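Side-chain contact in hypothetical protein (Bacteroides ovatus, PDB 4EPS), which is probably a component of the tip of fimbriae, the filamentous surface appendages that mediate cell adhesion and biofilm formation: residues L48-D53 with D58-M63. Sequence-based numbering, arbitrary orientation.
Sequences LFAVKD and DEINNM
Ile60 meets Ala50 and Leu48 in a beta hairpin of strands 45-52 and 55-67, the second of which carries a G1 beta bulge at Asn62 and Met63, opposite Leu48, a worked case of an extra residue in a strand pair. Its CB rests 3.7 Å from Ala50 CB, while CG2, anti to the backbone N, reaches Leu48 CG at 3.7 Å, Leu48 and Ile60 lying alongside and pointing the same way. The carbonyl O of Ile60 takes the N-H of Ala50 and also receives a CA-H...O contact from Phe49. Asn61 then sends OD1 obliquely to Phe49 CE2 (3.4 Å), ring and amide planes 51° apart. Asn62, the extra residue, has the positive phi (59°) of the first bulge position. Its backbone N sits over one face of the Phe49 ring, offset toward the rim, and its CB touches Phe49 CZ at 3.6 Å. The Asn62 side-chain amide is turned 15° from the plane of the ring, fixed by hydrogen bonds of OD1 with Tyr91 OH and ND2 with Gln95 O. Met63, a selenomethionine, forms an antiparallel hydrogen-bonded pair with Leu48: its O accepts Leu48 N at 2.8 Å, and its N reaches a lone pair of Leu48 O at 2.9 Å.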
loop_
_atom_site.group_PDB
_atom_site.type_symbol
_atom_site.label_atom_id
_atom_site.label_comp_id
_atom_site.label_asym_id
_atom_site.label_seq_id
_atom_site.Cartn_x
_atom_site.Cartn_y
_atom_site.Cartn_z
ATOM N N LEU A 48 -16.512 54.935 -14.638
ATOM C CA LEU A 48 -17.465 55.475 -13.668
ATOM C C LEU A 48 -18.440 56.475 -14.316
ATOM O O LEU A 48 -18.021 57.309 -15.121
ATOM C CB LEU A 48 -16.662 56.166 -12.547
ATOM C CG LEU A 48 -17.461 56.828 -11.406
ATOM C CD1 LEU A 48 -18.206 55.791 -10.575
ATOM C CD2 LEU A 48 -16.550 57.599 -10.489
ATOM N N PHE A 49 -19.715 56.431 -13.886
ATOM C CA PHE A 49 -20.779 57.362 -14.287
ATOM C C PHE A 49 -21.491 57.940 -13.068
ATOM O O PHE A 49 -21.739 57.217 -12.095
ATOM C CB PHE A 49 -21.832 56.663 -15.161
ATOM C CG PHE A 49 -21.361 56.189 -16.512
ATOM C CD1 PHE A 49 -20.814 54.916 -16.671
ATOM C CD2 PHE A 49 -21.545 56.981 -17.649
ATOM C CE1 PHE A 49 -20.401 54.469 -17.929
ATOM C CE2 PHE A 49 -21.142 56.527 -18.909
ATOM C CZ PHE A 49 -20.566 55.280 -19.043
ATOM N N ALA A 50 -21.874 59.220 -13.144
ATOM C CA ALA A 50 -22.678 59.888 -12.123
ATOM C C ALA A 50 -23.925 60.426 -12.805
ATOM O O ALA A 50 -23.817 61.161 -13.800
ATOM C CB ALA A 50 -21.895 61.013 -11.456
ATOM N N VAL A 51 -25.101 60.018 -12.316
ATOM C CA VAL A 51 -26.377 60.449 -12.890
ATOM C C VAL A 51 -27.063 61.362 -11.874
ATOM O O VAL A 51 -27.299 60.961 -10.733
ATOM C CB VAL A 51 -27.239 59.232 -13.307
ATOM C CG1 VAL A 51 -28.610 59.653 -13.820
ATOM C CG2 VAL A 51 -26.513 58.394 -14.362
ATOM N N LYS A 52 -27.379 62.590 -12.303
ATOM C CA LYS A 52 -28.069 63.583 -11.484
ATOM C C LYS A 52 -29.306 64.050 -12.261
ATOM O O LYS A 52 -29.179 64.435 -13.427
ATOM C CB LYS A 52 -27.117 64.753 -11.172
ATOM C CG LYS A 52 -27.608 65.720 -10.105
ATOM C CD LYS A 52 -27.072 67.121 -10.362
ATOM C CE LYS A 52 -26.736 67.944 -9.130
ATOM N NZ LYS A 52 -27.719 67.801 -8.016
ATOM N N ASP A 53 -30.494 63.940 -11.637
ATOM C CA ASP A 53 -31.803 64.348 -12.177
ATOM C C ASP A 53 -32.061 63.810 -13.611
ATOM O O ASP A 53 -32.516 64.553 -14.481
ATOM C CB ASP A 53 -31.939 65.889 -12.131
ATOM C CG ASP A 53 -31.838 66.473 -10.724
ATOM O OD1 ASP A 53 -32.616 66.038 -9.837
ATOM O OD2 ASP A 53 -30.992 67.371 -10.515
ATOM N N ASP A 58 -21.462 65.677 -17.016
ATOM C CA ASP A 58 -20.375 65.835 -17.991
ATOM C C ASP A 58 -19.013 65.579 -17.378
ATOM O O ASP A 58 -18.114 65.099 -18.071
ATOM C CB ASP A 58 -20.383 67.254 -18.593
ATOM C CG ASP A 58 -21.610 67.607 -19.412
ATOM O OD1 ASP A 58 -22.064 66.750 -20.205
ATOM O OD2 ASP A 58 -22.064 68.775 -19.328
ATOM N N GLU A 59 -18.845 65.926 -16.093
ATOM C CA GLU A 59 -17.575 65.751 -15.395
ATOM C C GLU A 59 -17.313 64.271 -15.018
ATOM O O GLU A 59 -16.159 63.942 -14.785
ATOM C CB GLU A 59 -17.495 66.652 -14.140
ATOM C CG GLU A 59 -18.493 66.312 -13.038
ATOM C CD GLU A 59 -18.329 67.063 -11.731
ATOM O OE1 GLU A 59 -17.333 66.810 -11.012
ATOM O OE2 GLU A 59 -19.235 67.862 -11.397
ATOM N N ILE A 60 -18.364 63.414 -14.915
ATOM C CA ILE A 60 -18.248 61.981 -14.522
ATOM C C ILE A 60 -19.047 61.119 -15.526
ATOM O O ILE A 60 -20.124 60.590 -15.227
ATOM C CB ILE A 60 -18.672 61.710 -13.030
ATOM C CG1 ILE A 60 -18.053 62.753 -12.036
ATOM C CG2 ILE A 60 -18.274 60.261 -12.611
ATOM C CD1 ILE A 60 -18.771 62.951 -10.686
ATOM N N ASN A 61 -18.522 61.037 -16.739
ATOM C CA ASN A 61 -19.147 60.335 -17.845
ATOM C C ASN A 61 -18.135 59.374 -18.423
ATOM O O ASN A 61 -17.240 59.791 -19.158
ATOM C CB ASN A 61 -19.645 61.365 -18.895
ATOM C CG ASN A 61 -20.504 60.789 -19.996
ATOM O OD1 ASN A 61 -20.558 59.581 -20.223
ATOM N ND2 ASN A 61 -21.211 61.651 -20.704
ATOM N N ASN A 62 -18.227 58.079 -18.024
ATOM C CA ASN A 62 -17.284 57.040 -18.438
ATOM C C ASN A 62 -15.864 57.419 -18.008
ATOM O O ASN A 62 -14.924 57.333 -18.787
ATOM C CB ASN A 62 -17.360 56.751 -19.954
ATOM C CG ASN A 62 -16.683 55.468 -20.312
ATOM O OD1 ASN A 62 -16.651 54.534 -19.509
ATOM N ND2 ASN A 62 -16.065 55.406 -21.489
HETATM N N MSE A 63 -15.716 57.860 -16.758
HETATM C CA MSE A 63 -14.417 58.257 -16.236
HETATM C C MSE A 63 -13.596 57.014 -15.873
HETATM O O MSE A 63 -14.073 56.176 -15.101
HETATM C CB MSE A 63 -14.603 59.186 -15.038
HETATM C CG MSE A 63 -13.315 59.801 -14.546
HETATM SE SE MSE A 63 -13.643 60.894 -12.941
HETATM C CE MSE A 63 -14.921 61.836 -13.482
#